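Long-range contact in Kcn28 (PDB 6J32), which is a GT-B-fold protein related to the Erythromycin biosynthesis protein CIII-like family, with two Rossmann-like domains, each around a parallel beta sheet: residues Ile125-Ile130 / Leu184-Leu189. Sequence-based numbering, arbitrary orientation.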
ATOM      1  N   ILE B 125     -29.208 -14.509   7.639  1.00 64.37           N
ATOM      2  CA  ILE B 125     -29.496 -13.282   6.899  1.00 62.92           C
ATOM      3  C   ILE B 125     -29.587 -13.630   5.417  1.00 58.47           C
ATOM      4  O   ILE B 125     -28.772 -14.422   4.922  1.00 56.86           O
ATOM      5  CB  ILE B 125     -28.417 -12.221   7.168  1.00 65.70           C
ATOM      6  CG1 ILE B 125     -28.393 -11.859   8.653  1.00 67.42           C
ATOM      7  CG2 ILE B 125     -28.642 -10.977   6.318  1.00 67.32           C
ATOM      8  CD1 ILE B 125     -27.432 -10.739   8.993  1.00 68.27           C
ATOM      9  N   PRO B 126     -30.552 -13.085   4.674  1.00 56.16           N
ATOM     10  CA  PRO B 126     -30.608 -13.372   3.235  1.00 53.99           C
ATOM     11  C   PRO B 126     -29.426 -12.750   2.506  1.00 52.51           C
ATOM     12  O   PRO B 126     -28.954 -11.665   2.855  1.00 52.24           O
ATOM     13  CB  PRO B 126     -31.939 -12.746   2.795  1.00 53.80           C
ATOM     14  CG  PRO B 126     -32.242 -11.715   3.831  1.00 54.98           C
ATOM     15  CD  PRO B 126     -31.683 -12.250   5.120  1.00 55.60           C
ATOM     16  N   SER B 127     -28.934 -13.462   1.496  1.00 51.28           N
ATOM     17  CA  SER B 127     -27.819 -12.989   0.693  1.00 50.50           C
ATOM     18  C   SER B 127     -28.179 -13.073  -0.785  1.00 50.66           C
ATOM     19  O   SER B 127     -28.934 -13.951  -1.209  1.00 50.30           O
ATOM     20  CB  SER B 127     -26.540 -13.790   0.965  1.00 48.75           C
ATOM     21  OG  SER B 127     -26.649 -15.105   0.462  1.00 48.38           O
ATOM     22  N   ILE B 128     -27.639 -12.134  -1.561  1.00 49.31           N
ATOM     23  CA  ILE B 128     -27.864 -12.065  -3.001  1.00 47.26           C
ATOM     24  C   ILE B 128     -26.515 -11.895  -3.682  1.00 46.64           C
ATOM     25  O   ILE B 128     -25.768 -10.963  -3.366  1.00 48.34           O
ATOM     26  CB  ILE B 128     -28.808 -10.917  -3.388  1.00 45.72           C
ATOM     27  CG1 ILE B 128     -30.165 -11.082  -2.700  1.00 44.35           C
ATOM     28  CG2 ILE B 128     -28.984 -10.870  -4.894  1.00 46.38           C
ATOM     29  CD1 ILE B 128     -31.121  -9.941  -2.957  1.00 44.42           C
ATOM     30  N   GLN B 129     -26.203 -12.793  -4.608  1.00 45.77           N
ATOM     31  CA  GLN B 129     -24.981 -12.697  -5.391  1.00 46.70           C
ATOM     32  C   GLN B 129     -25.156 -11.706  -6.536  1.00 49.43           C
ATOM     33  O   GLN B 129     -26.193 -11.687  -7.206  1.00 51.95           O
ATOM     34  CB  GLN B 129     -24.609 -14.071  -5.936  1.00 47.06           C
ATOM     35  CG  GLN B 129     -23.318 -14.119  -6.715  1.00 49.83           C
ATOM     36  CD  GLN B 129     -23.170 -15.424  -7.470  1.00 49.98           C
ATOM     37  OE1 GLN B 129     -23.831 -15.640  -8.484  1.00 50.13           O
ATOM     38  NE2 GLN B 129     -22.318 -16.310  -6.967  1.00 49.12           N
ATOM     39  N   ILE B 130     -24.136 -10.875  -6.752  1.00 46.26           N
ATOM     40  CA  ILE B 130     -24.104  -9.902  -7.838  1.00 46.73           C
ATOM     41  C   ILE B 130     -23.030 -10.354  -8.821  1.00 47.88           C
ATOM     42  O   ILE B 130     -21.832 -10.196  -8.566  1.00 47.76           O
ATOM     43  CB  ILE B 130     -23.829  -8.480  -7.335  1.00 46.51           C
ATOM     44  CG1 ILE B 130     -24.794  -8.095  -6.211  1.00 47.61           C
ATOM     45  CG2 ILE B 130     -23.932  -7.486  -8.480  1.00 44.87           C
ATOM     46  CD1 ILE B 130     -26.236  -7.917  -6.668  1.00 46.42           C
ATOM     47  N   LEU B 184     -23.545 -21.729  -6.629  1.00 64.54           N
ATOM     48  CA  LEU B 184     -24.979 -21.999  -6.497  1.00 62.87           C
ATOM     49  C   LEU B 184     -25.558 -21.123  -5.389  1.00 61.65           C
ATOM     50  O   LEU B 184     -25.916 -21.612  -4.312  1.00 62.83           O
ATOM     51  CB  LEU B 184     -25.226 -23.482  -6.216  1.00 63.71           C
ATOM     52  CG  LEU B 184     -26.642 -24.054  -6.307  1.00 65.06           C
ATOM     53  CD1 LEU B 184     -27.091 -24.146  -7.754  1.00 64.80           C
ATOM     54  CD2 LEU B 184     -26.718 -25.421  -5.635  1.00 64.56           C
ATOM     55  N   PRO B 185     -25.653 -19.816  -5.619  1.00 59.11           N
ATOM     56  CA  PRO B 185     -26.184 -18.918  -4.587  1.00 58.18           C
ATOM     57  C   PRO B 185     -27.673 -19.141  -4.361  1.00 57.94           C
ATOM     58  O   PRO B 185     -28.365 -19.790  -5.144  1.00 57.18           O
ATOM     59  CB  PRO B 185     -25.902 -17.525  -5.152  1.00 58.04           C
ATOM     60  CG  PRO B 185     -25.886 -17.730  -6.626  1.00 58.96           C
ATOM     61  CD  PRO B 185     -25.282 -19.085  -6.843  1.00 59.00           C
ATOM     62  N   GLU B 186     -28.165 -18.594  -3.248  1.00 60.46           N
ATOM     63  CA  GLU B 186     -29.603 -18.602  -2.996  1.00 63.62           C
ATOM     64  C   GLU B 186     -30.329 -17.825  -4.081  1.00 61.09           C
ATOM     65  O   GLU B 186     -31.229 -18.343  -4.748  1.00 62.18           O
ATOM     66  CB  GLU B 186     -29.906 -17.982  -1.630  1.00 68.44           C
ATOM     67  CG  GLU B 186     -29.281 -18.675  -0.440  1.00 73.84           C
ATOM     68  CD  GLU B 186     -29.456 -17.877   0.842  1.00 80.62           C
ATOM     69  OE1 GLU B 186     -28.887 -18.282   1.877  1.00 83.57           O
ATOM     70  OE2 GLU B 186     -30.139 -16.829   0.807  1.00 83.25           O
ATOM     71  N   ARG B 187     -29.931 -16.571  -4.273  1.00 60.26           N
ATOM     72  CA  ARG B 187     -30.467 -15.691  -5.295  1.00 60.10           C
ATOM     73  C   ARG B 187     -29.286 -14.975  -5.932  1.00 55.98           C
ATOM     74  O   ARG B 187     -28.270 -14.732  -5.276  1.00 49.78           O
ATOM     75  CB  ARG B 187     -31.462 -14.678  -4.703  1.00 63.68           C
ATOM     76  CG  ARG B 187     -32.294 -15.244  -3.554  1.00 68.55           C
ATOM     77  CD  ARG B 187     -33.567 -14.460  -3.296  1.00 73.11           C
ATOM     78  NE  ARG B 187     -34.436 -15.150  -2.342  1.00 77.74           N
ATOM     79  CZ  ARG B 187     -35.360 -16.049  -2.674  1.00 82.30           C
ATOM     80  NH1 ARG B 187     -35.545 -16.381  -3.944  1.00 83.32           N
ATOM     81  NH2 ARG B 187     -36.101 -16.619  -1.732  1.00 83.59           N
ATOM     82  N   SER B 188     -29.403 -14.674  -7.221  1.00 55.32           N
ATOM     83  CA  SER B 188     -28.298 -14.049  -7.932  1.00 54.62           C
ATOM     84  C   SER B 188     -28.829 -13.054  -8.951  1.00 55.63           C
ATOM     85  O   SER B 188     -29.832 -13.311  -9.623  1.00 59.98           O
ATOM     86  CB  SER B 188     -27.420 -15.100  -8.623  1.00 53.98           C
ATOM     87  OG  SER B 188     -26.437 -14.490  -9.438  1.00 54.91           O
ATOM     88  N   LEU B 189     -28.147 -11.917  -9.058  1.00 50.89           N
ATOM     89  CA  LEU B 189     -28.453 -10.897 -10.053  1.00 48.23           C
ATOM     90  C   LEU B 189     -27.321 -10.898 -11.073  1.00 45.90           C
ATOM     91  O   LEU B 189     -26.178 -10.571 -10.738  1.00 45.89           O
ATOM     92  CB  LEU B 189     -28.619  -9.526  -9.398  1.00 45.73           C
ATOM     93  CG  LEU B 189     -29.771  -9.397  -8.396  1.00 44.34           C
ATOM     94  CD1 LEU B 189     -29.853  -7.982  -7.832  1.00 44.06           C
ATOM     95  CD2 LEU B 189     -31.097  -9.799  -9.032  1.00 44.46           C
TER
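A chi1 of -177° swings CG of Q129 away from its backbone N, and S188 does the same with OG (173°); on one face of the sheet the two side chains meet. Strands 127-131 and 187-190 are parallel neighbours in the N-terminal Rossmann-like sheet of this GT-B fold. Strand 106-110 flanks the first on its other side. Two backbone bonds join the pair: Q129 N gives to R187 O at 2.9 Å, and L189 N gives to Q129 O at 2.7 Å. Q129 thus uses both its N-H and its C=O on the same neighbour, as expected in a parallel sheet. The side chain of Q129 crosses the ring of P185, with Q129 OE1 3.5 Å from P185 CG. F208 and Y109 also touch Q129 and P185. Q129 NE2 has a weak hydrogen bond to V182 O. On the other face I128, I130 and L189 make apolar contacts, while the end of R187 leads away. CG2 of I128 meets CG of L189 at 3.9 Å, and CD1 of I130 lies 3.8 Å from CD1 of L189. Helix 385-394 packs on I128 and L189. On the Q129 face, S188 OG donates to Q129 OE1 at 3.0 Å, tilted 17° from the amide carbonyl plane.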